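Local coordinates for protein putative fimbrium tip subunit Fim1F (Parabacteroides distasonis, PDB 3R4R) that is a putative component of the fimbrium tip, fimbriae being the filamentous surface appendages that mediate cell adhesion and biofilm formation, at residues Phe14-Val19 with Leu83-Val88; Ser169-Tyr174 with Gly264-Ile269. All coordinates share one frame; numbering follows the deposited sequence.

How the contacts relate
Contact 1 pairs Phe14-Val19 with Leu83-Val88 antiparallel, whereas contact 2 pairs Ser169-Tyr174 with Gly264-Ile269 parallel. They lie on opposite sides of the chain's centre, their own centres about 34 Å apart and their nearest atoms about 17 Å apart, yet are linked through strand 161-179, which borders strand 12-21 and also carries Ser169-Tyr174. Contact 1 is only partly buried: apolar groups line one face, polar and acidic side chains the other. Contact 2 is largely buried, its charged side chains being partly exposed, with a charged and aromatic cluster on one face and mostly apolar packing on the other.

Contact 1 (Phe14-Val19 with Leu83-Val88); sequences FDMSLV and LQLEGV
Leu85 meets both Met16 and Leu18, and its side chain shows how one leucine can bridge two residues of the strand opposite. Its CB lies 3.8 Å from Met16 CB within their hydrogen-bonded antiparallel pair. At the fork beyond CG the methyls part company. CD2 turns to Met16 and approaches SE, the selenium of this selenomethionine, at 3.9 Å, whereas CD1 goes to the isobutyl group of Leu18, 3.5 Å from Leu18 CD2. Leu18 CB also packs on Leu83 CB, so Leu18 packs against both Leu83 and Leu85 on this apolar face.

The other face is polar. Ser17 OG donates to Gln84 OE1 over 3.0 Å, nearly in line with the amide C=O, and the bend of Gln84 at chi2 (-85°) turns its CD toward Ser17 and the Met16 carbonyl.

Toward Phe14 the register slips by one residue in a G1 beta bulge: Gly87 and Val88 together face Phe14, and Gly87 adopts a positive phi. Phe14 and Val88 exchange two backbone hydrogen bonds, while Gly87 N, at 3.3 Å from Asp15 OD1, binds the carboxylate from above its plane. Asp15 thus gives the extra amide of the bulge an acceptor.

The segment 14-19 belongs to the inferred propeptide, yet it is integrated as a strand. On its other side Ser17 and Val19 bond through their backbones to strand 161-179. Beneath the apolar face, Leu85 reaches Val49 and Val51 of strand 46-52 and Tyr60 of strand 58-65, and Met16 reaches Thr150 and Leu152 of strand 144-152.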
ATOM      1  N   PHE A  14     -18.493 -18.509 -15.494  1.00 72.68           N
ATOM      2  CA  PHE A  14     -19.025 -17.306 -14.855  1.00 71.92           C
ATOM      3  C   PHE A  14     -18.314 -16.052 -15.241  1.00 73.81           C
ATOM      4  O   PHE A  14     -17.130 -16.060 -15.574  1.00 70.27           O
ATOM      5  CB  PHE A  14     -18.925 -17.401 -13.327  1.00 71.83           C
ATOM      6  CG  PHE A  14     -19.844 -18.392 -12.688  1.00 76.14           C
ATOM      7  CD1 PHE A  14     -19.455 -19.713 -12.519  1.00 79.05           C
ATOM      8  CD2 PHE A  14     -21.090 -18.002 -12.225  1.00 81.59           C
ATOM      9  CE1 PHE A  14     -20.315 -20.634 -11.925  1.00 83.43           C
ATOM     10  CE2 PHE A  14     -21.949 -18.922 -11.633  1.00 88.25           C
ATOM     11  CZ  PHE A  14     -21.557 -20.234 -11.488  1.00 86.24           C
ATOM     12  N   ASP A  15     -19.034 -14.945 -15.105  1.00 72.57           N
ATOM     13  CA  ASP A  15     -18.511 -13.600 -15.247  1.00 70.36           C
ATOM     14  C   ASP A  15     -18.826 -12.841 -13.955  1.00 70.85           C
ATOM     15  O   ASP A  15     -19.975 -12.788 -13.515  1.00 73.62           O
ATOM     16  CB  ASP A  15     -19.034 -12.879 -16.498  1.00 75.90           C
ATOM     17  CG  ASP A  15     -18.523 -13.426 -17.829  1.00 92.12           C
ATOM     18  OD1 ASP A  15     -18.369 -14.673 -17.953  1.00 94.15           O
ATOM     19  OD2 ASP A  15     -18.369 -12.622 -18.778  1.00 98.69           O
HETATM   20  N   MSE A  16     -17.783 -12.318 -13.318  1.00 62.75           N
HETATM   21  CA  MSE A  16     -17.871 -11.608 -12.042  1.00 60.08           C
HETATM   22  C   MSE A  16     -17.758 -10.111 -12.205  1.00 63.22           C
HETATM   23  O   MSE A  16     -16.891  -9.627 -12.936  1.00 59.32           O
HETATM   24  CB  MSE A  16     -16.752 -12.079 -11.086  1.00 57.77           C
HETATM   25  CG  MSE A  16     -16.912 -13.530 -10.598  1.00 64.41           C
HETATM   26 SE   MSE A  16     -15.454 -14.238  -9.449  0.75 66.96          SE
HETATM   27  CE  MSE A  16     -15.402 -12.811  -8.097  1.00 61.50           C
ATOM     28  N   SER A  17     -18.632  -9.378 -11.494  1.00 63.17           N
ATOM     29  CA  SER A  17     -18.587  -7.921 -11.386  1.00 62.79           C
ATOM     30  C   SER A  17     -17.760  -7.584 -10.150  1.00 63.82           C
ATOM     31  O   SER A  17     -18.092  -8.041  -9.052  1.00 62.65           O
ATOM     32  CB  SER A  17     -19.989  -7.320 -11.343  1.00 71.20           C
ATOM     33  OG  SER A  17     -20.730  -7.603 -12.519  1.00 84.76           O
ATOM     34  N   LEU A  18     -16.647  -6.852 -10.338  1.00 59.55           N
ATOM     35  CA  LEU A  18     -15.687  -6.533  -9.283  1.00 57.55           C
ATOM     36  C   LEU A  18     -15.638  -5.032  -8.992  1.00 60.83           C
ATOM     37  O   LEU A  18     -15.540  -4.232  -9.924  1.00 61.68           O
ATOM     38  CB  LEU A  18     -14.304  -7.023  -9.759  1.00 55.26           C
ATOM     39  CG  LEU A  18     -13.346  -7.635  -8.722  1.00 58.48           C
ATOM     40  CD1 LEU A  18     -13.759  -9.060  -8.377  1.00 58.84           C
ATOM     41  CD2 LEU A  18     -11.941  -7.726  -9.281  1.00 59.05           C
ATOM     42  N   VAL A  19     -15.697  -4.642  -7.706  1.00 55.68           N
ATOM     43  CA  VAL A  19     -15.615  -3.229  -7.307  1.00 54.46           C
ATOM     44  C   VAL A  19     -14.375  -3.047  -6.404  1.00 53.03           C
ATOM     45  O   VAL A  19     -14.318  -3.661  -5.341  1.00 52.18           O
ATOM     46  CB  VAL A  19     -16.912  -2.722  -6.625  1.00 61.49           C
ATOM     47  CG1 VAL A  19     -16.740  -1.308  -6.068  1.00 60.47           C
ATOM     48  CG2 VAL A  19     -18.092  -2.768  -7.590  1.00 65.09           C
ATOM     49  N   LEU A  83     -14.595  -3.505 -12.444  1.00 54.31           N
ATOM     50  CA  LEU A  83     -13.976  -4.478 -13.342  1.00 52.90           C
ATOM     51  C   LEU A  83     -14.850  -5.669 -13.583  1.00 58.25           C
ATOM     52  O   LEU A  83     -15.630  -6.057 -12.717  1.00 58.31           O
ATOM     53  CB  LEU A  83     -12.634  -4.989 -12.783  1.00 50.02           C
ATOM     54  CG  LEU A  83     -11.469  -4.031 -12.684  1.00 52.31           C
ATOM     55  CD1 LEU A  83     -10.294  -4.720 -12.058  1.00 49.22           C
ATOM     56  CD2 LEU A  83     -11.067  -3.538 -14.050  1.00 56.24           C
ATOM     57  N   GLN A  84     -14.672  -6.284 -14.754  1.00 56.36           N
ATOM     58  CA  GLN A  84     -15.328  -7.514 -15.154  1.00 58.85           C
ATOM     59  C   GLN A  84     -14.316  -8.640 -15.284  1.00 60.49           C
ATOM     60  O   GLN A  84     -13.284  -8.472 -15.928  1.00 58.37           O
ATOM     61  CB  GLN A  84     -16.083  -7.325 -16.475  1.00 64.10           C
ATOM     62  CG  GLN A  84     -17.507  -6.800 -16.328  1.00 79.49           C
ATOM     63  CD  GLN A  84     -18.508  -7.907 -16.064  1.00 95.21           C
ATOM     64  OE1 GLN A  84     -19.110  -7.993 -14.988  1.00 92.88           O
ATOM     65  NE2 GLN A  84     -18.721  -8.774 -17.056  1.00 85.08           N
ATOM     66  N   LEU A  85     -14.582  -9.748 -14.591  1.00 57.81           N
ATOM     67  CA  LEU A  85     -13.874 -11.028 -14.686  1.00 56.28           C
ATOM     68  C   LEU A  85     -14.658 -11.924 -15.600  1.00 64.48           C
ATOM     69  O   LEU A  85     -15.663 -12.458 -15.150  1.00 65.64           O
ATOM     70  CB  LEU A  85     -13.654 -11.720 -13.308  1.00 54.54           C
ATOM     71  CG  LEU A  85     -12.635 -11.217 -12.314  1.00 55.19           C
ATOM     72  CD1 LEU A  85     -12.840  -9.789 -11.986  1.00 55.98           C
ATOM     73  CD2 LEU A  85     -12.761 -11.967 -11.051  1.00 55.81           C
ATOM     74  N   GLU A  86     -14.285 -12.019 -16.889  1.00 62.71           N
ATOM     75  CA  GLU A  86     -14.952 -12.911 -17.843  1.00 65.25           C
ATOM     76  C   GLU A  86     -14.329 -14.296 -17.819  1.00 68.63           C
ATOM     77  O   GLU A  86     -13.113 -14.430 -17.681  1.00 66.01           O
ATOM     78  CB  GLU A  86     -14.923 -12.384 -19.294  1.00 68.53           C
ATOM     79  CG  GLU A  86     -15.504 -11.000 -19.563  1.00 82.78           C
ATOM     80  CD  GLU A  86     -14.594  -9.805 -19.361  1.00106.47           C
ATOM     81  OE1 GLU A  86     -13.508  -9.960 -18.755  1.00111.91           O
ATOM     82  OE2 GLU A  86     -14.952  -8.715 -19.861  1.00103.30           O
ATOM     83  N   GLY A  87     -15.173 -15.306 -17.991  1.00 67.66           N
ATOM     84  CA  GLY A  87     -14.789 -16.703 -18.122  1.00 67.02           C
ATOM     85  C   GLY A  87     -14.097 -17.375 -16.961  1.00 67.40           C
ATOM     86  O   GLY A  87     -13.086 -18.054 -17.168  1.00 65.51           O
ATOM     87  N   VAL A  88     -14.652 -17.235 -15.745  1.00 62.52           N
ATOM     88  CA  VAL A  88     -14.139 -17.954 -14.575  1.00 59.59           C
ATOM     89  C   VAL A  88     -14.726 -19.373 -14.683  1.00 66.53           C
ATOM     90  O   VAL A  88     -15.953 -19.526 -14.686  1.00 67.42           O
ATOM     91  CB  VAL A  88     -14.440 -17.237 -13.238  1.00 61.39           C
ATOM     92  CG1 VAL A  88     -13.899 -18.034 -12.054  1.00 58.86           C
ATOM     93  CG2 VAL A  88     -13.872 -15.817 -13.253  1.00 59.01           C
TER

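Contact 2 (Ser169-Tyr174 with Gly264-Ile269); sequences SAKIEY and GNYYRI. With EDO (1,2-ethanediol), chain E.
Tyr266 takes Lys171 over one face of its ring and Glu173 at the edge, a grouping of unlike chemistries on one side of a parallel strand pair. Lys171, extended with CG anti to the backbone N (chi1 178°), lays CD 3.6 Å from Tyr266 CD1, and its NZ stands 4.3 Å from the ring centroid, almost on the normal, in a cation-pi contact. The Glu173 carboxylate is turned just 16° from the ring plane. There Tyr266 OH donates to Glu173 OE1 across a short 2.5 Å, and Arg268 NE adds a long salt bridge to the same oxygen at 3.6 Å.

The opposite face is mostly apolar, with Ile172 CG2 4.0 Å from Ile269 CD1 and Ala170 CB at the edge of the Tyr267 ring. Backbone bonds run between these faces, among them Lys171 N to Asn265 O. An ethanediol, probably from the crystallisation liquor, sits near Ser169 and Asn265.

An alanine at Tyr266 would remove hydroxyl and ring, and would probably leave the Glu173 carboxylate freer to turn and the Lys171 chain without its aromatic surface.

Lys171 NZ also forms a salt bridge with Glu41, and Arg268 NH1 a weak ion pair with Glu283. Charges of both signs thus lie against the phenol, whose hydroxyl, with nearby Arg268, is likely to stabilise a charged Glu173 within this transthyretin-like C-terminal domain.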
ATOM      1  N   SER A 169       2.200   0.748   1.255  1.00 35.94           N
ATOM      2  CA  SER A 169       3.211   1.649   1.778  1.00 35.19           C
ATOM      3  C   SER A 169       2.632   2.567   2.832  1.00 38.00           C
ATOM      4  O   SER A 169       1.411   2.712   2.938  1.00 35.80           O
ATOM      5  CB  SER A 169       3.814   2.485   0.649  1.00 36.60           C
ATOM      6  OG  SER A 169       2.840   3.327   0.060  1.00 45.83           O
ATOM      7  N   ALA A 170       3.522   3.177   3.614  1.00 36.65           N
ATOM      8  CA  ALA A 170       3.215   4.252   4.544  1.00 37.26           C
ATOM      9  C   ALA A 170       3.581   5.590   3.898  1.00 38.80           C
ATOM     10  O   ALA A 170       4.552   5.642   3.138  1.00 37.74           O
ATOM     11  CB  ALA A 170       3.956   4.052   5.847  1.00 39.64           C
ATOM     12  N   LYS A 171       2.784   6.649   4.152  1.00 34.96           N
ATOM     13  CA  LYS A 171       3.035   7.992   3.641  1.00 35.44           C
ATOM     14  C   LYS A 171       3.621   8.845   4.773  1.00 40.92           C
ATOM     15  O   LYS A 171       3.060   8.901   5.870  1.00 42.55           O
ATOM     16  CB  LYS A 171       1.736   8.594   3.062  1.00 39.47           C
ATOM     17  CG  LYS A 171       1.854  10.038   2.518  1.00 46.04           C
ATOM     18  CD  LYS A 171       0.480  10.565   2.076  1.00 44.66           C
ATOM     19  CE  LYS A 171       0.516  11.994   1.608  1.00 51.69           C
ATOM     20  NZ  LYS A 171      -0.828  12.452   1.163  1.00 62.78           N
ATOM     21  N   ILE A 172       4.775   9.469   4.519  1.00 38.23           N
ATOM     22  CA  ILE A 172       5.469  10.280   5.550  1.00 39.04           C
ATOM     23  C   ILE A 172       5.710  11.700   5.023  1.00 41.16           C
ATOM     24  O   ILE A 172       6.342  11.869   3.979  1.00 40.89           O
ATOM     25  CB  ILE A 172       6.824   9.630   6.014  1.00 42.23           C
ATOM     26  CG1 ILE A 172       6.679   8.132   6.401  1.00 41.75           C
ATOM     27  CG2 ILE A 172       7.484  10.453   7.146  1.00 44.27           C
ATOM     28  CD1 ILE A 172       8.056   7.449   6.678  1.00 48.26           C
ATOM     29  N   GLU A 173       5.204  12.718   5.750  1.00 38.15           N
ATOM     30  CA  GLU A 173       5.415  14.123   5.413  1.00 37.07           C
ATOM     31  C   GLU A 173       6.260  14.828   6.499  1.00 41.92           C
ATOM     32  O   GLU A 173       5.827  14.911   7.640  1.00 42.72           O
ATOM     33  CB  GLU A 173       4.068  14.854   5.227  1.00 38.50           C
ATOM     34  CG  GLU A 173       4.236  16.321   4.811  1.00 48.03           C
ATOM     35  CD  GLU A 173       3.001  17.198   4.680  1.00 68.57           C
ATOM     36  OE1 GLU A 173       1.912  16.787   5.144  1.00 64.66           O
ATOM     37  OE2 GLU A 173       3.137  18.326   4.152  1.00 67.24           O
ATOM     38  N   TYR A 174       7.457  15.314   6.157  1.00 40.14           N
ATOM     39  CA  TYR A 174       8.259  16.129   7.082  1.00 43.08           C
ATOM     40  C   TYR A 174       7.754  17.563   6.953  1.00 45.56           C
ATOM     41  O   TYR A 174       7.780  18.111   5.850  1.00 43.83           O
ATOM     42  CB  TYR A 174       9.775  16.000   6.828  1.00 45.63           C
ATOM     43  CG  TYR A 174      10.610  17.079   7.494  1.00 50.09           C
ATOM     44  CD1 TYR A 174      10.859  17.051   8.862  1.00 55.10           C
ATOM     45  CD2 TYR A 174      11.199  18.092   6.747  1.00 50.81           C
ATOM     46  CE1 TYR A 174      11.650  18.023   9.476  1.00 59.65           C
ATOM     47  CE2 TYR A 174      11.986  19.074   7.348  1.00 54.16           C
ATOM     48  CZ  TYR A 174      12.214  19.033   8.714  1.00 64.90           C
ATOM     49  OH  TYR A 174      12.979  20.005   9.310  1.00 67.47           O
ATOM     50  N   GLY A 264      -0.674   1.763   4.927  1.00 35.87           N
ATOM     51  CA  GLY A 264      -2.019   2.305   4.887  1.00 36.04           C
ATOM     52  C   GLY A 264      -2.240   3.437   5.849  1.00 41.19           C
ATOM     53  O   GLY A 264      -3.389   3.743   6.157  1.00 42.81           O
ATOM     54  N   ASN A 265      -1.146   4.058   6.328  1.00 37.98           N
ATOM     55  CA  ASN A 265      -1.219   5.189   7.248  1.00 40.25           C
ATOM     56  C   ASN A 265      -0.448   6.408   6.704  1.00 42.29           C
ATOM     57  O   ASN A 265       0.463   6.247   5.894  1.00 42.37           O
ATOM     58  CB  ASN A 265      -0.684   4.805   8.631  1.00 46.99           C
ATOM     59  CG  ASN A 265      -1.536   3.821   9.397  1.00 54.75           C
ATOM     60  OD1 ASN A 265      -2.516   4.183  10.045  1.00 48.72           O
ATOM     61  ND2 ASN A 265      -1.143   2.571   9.381  1.00 45.05           N
ATOM     62  N   TYR A 266      -0.842   7.615   7.134  1.00 40.46           N
ATOM     63  CA  TYR A 266      -0.228   8.898   6.757  1.00 40.43           C
ATOM     64  C   TYR A 266       0.309   9.544   8.028  1.00 46.06           C
ATOM     65  O   TYR A 266      -0.400   9.671   9.021  1.00 48.83           O
ATOM     66  CB  TYR A 266      -1.232   9.792   5.983  1.00 42.42           C
ATOM     67  CG  TYR A 266      -0.904  11.266   5.768  1.00 46.27           C
ATOM     68  CD1 TYR A 266       0.405  11.690   5.532  1.00 46.91           C
ATOM     69  CD2 TYR A 266      -1.920  12.210   5.635  1.00 48.86           C
ATOM     70  CE1 TYR A 266       0.700  13.034   5.298  1.00 48.03           C
ATOM     71  CE2 TYR A 266      -1.641  13.550   5.378  1.00 51.21           C
ATOM     72  CZ  TYR A 266      -0.330  13.965   5.214  1.00 57.74           C
ATOM     73  OH  TYR A 266      -0.099  15.308   4.975  1.00 53.43           O
ATOM     74  N   TYR A 267       1.601   9.880   8.003  1.00 42.50           N
ATOM     75  CA  TYR A 267       2.339  10.436   9.124  1.00 43.11           C
ATOM     76  C   TYR A 267       2.915  11.801   8.814  1.00 48.21           C
ATOM     77  O   TYR A 267       3.235  12.091   7.660  1.00 45.73           O
ATOM     78  CB  TYR A 267       3.488   9.493   9.502  1.00 44.12           C
ATOM     79  CG  TYR A 267       3.037   8.094   9.876  1.00 47.04           C
ATOM     80  CD1 TYR A 267       2.560   7.814  11.155  1.00 51.71           C
ATOM     81  CD2 TYR A 267       3.112   7.043   8.961  1.00 45.67           C
ATOM     82  CE1 TYR A 267       2.129   6.534  11.501  1.00 53.45           C
ATOM     83  CE2 TYR A 267       2.683   5.756   9.298  1.00 46.47           C
ATOM     84  CZ  TYR A 267       2.199   5.506  10.574  1.00 55.59           C
ATOM     85  OH  TYR A 267       1.771   4.253  10.940  1.00 52.97           O
ATOM     86  N   ARG A 268       3.058  12.634   9.853  1.00 49.01           N
ATOM     87  CA  ARG A 268       3.711  13.936   9.781  1.00 49.71           C
ATOM     88  C   ARG A 268       4.803  14.029  10.862  1.00 55.13           C
ATOM     89  O   ARG A 268       4.535  13.758  12.033  1.00 57.63           O
ATOM     90  CB  ARG A 268       2.733  15.128   9.902  1.00 51.90           C
ATOM     91  CG  ARG A 268       1.658  15.236   8.814  1.00 55.64           C
ATOM     92  CD  ARG A 268       1.013  16.601   8.876  1.00 50.89           C
ATOM     93  NE  ARG A 268      -0.207  16.721   8.077  1.00 55.54           N
ATOM     94  CZ  ARG A 268      -1.422  16.920   8.582  1.00 75.43           C
ATOM     95  NH1 ARG A 268      -1.590  17.085   9.892  1.00 71.81           N
ATOM     96  NH2 ARG A 268      -2.471  17.023   7.777  1.00 61.93           N
ATOM     97  N   ILE A 269       6.030  14.410  10.453  1.00 50.04           N
ATOM     98  CA  ILE A 269       7.176  14.605  11.346  1.00 50.47           C
ATOM     99  C   ILE A 269       7.391  16.101  11.481  1.00 57.37           C
ATOM    100  O   ILE A 269       7.718  16.807  10.522  1.00 55.48           O
ATOM    101  CB  ILE A 269       8.474  13.862  10.919  1.00 51.64           C
ATOM    102  CG1 ILE A 269       8.233  12.344  10.808  1.00 51.45           C
ATOM    103  CG2 ILE A 269       9.617  14.168  11.892  1.00 52.49           C
ATOM    104  CD1 ILE A 269       9.482  11.488  10.482  1.00 64.01           C
TER
HETATM  105  C1  EDO E 321      -0.959   5.548   3.057  1.00 55.00           C
HETATM  106  O1  EDO E 321      -0.039   5.639   1.950  1.00 56.01           O
HETATM  107  C2  EDO E 321      -2.035   6.627   2.897  1.00 57.03           C
HETATM  108  O2  EDO E 321      -3.209   6.272   3.646  1.00 66.06           O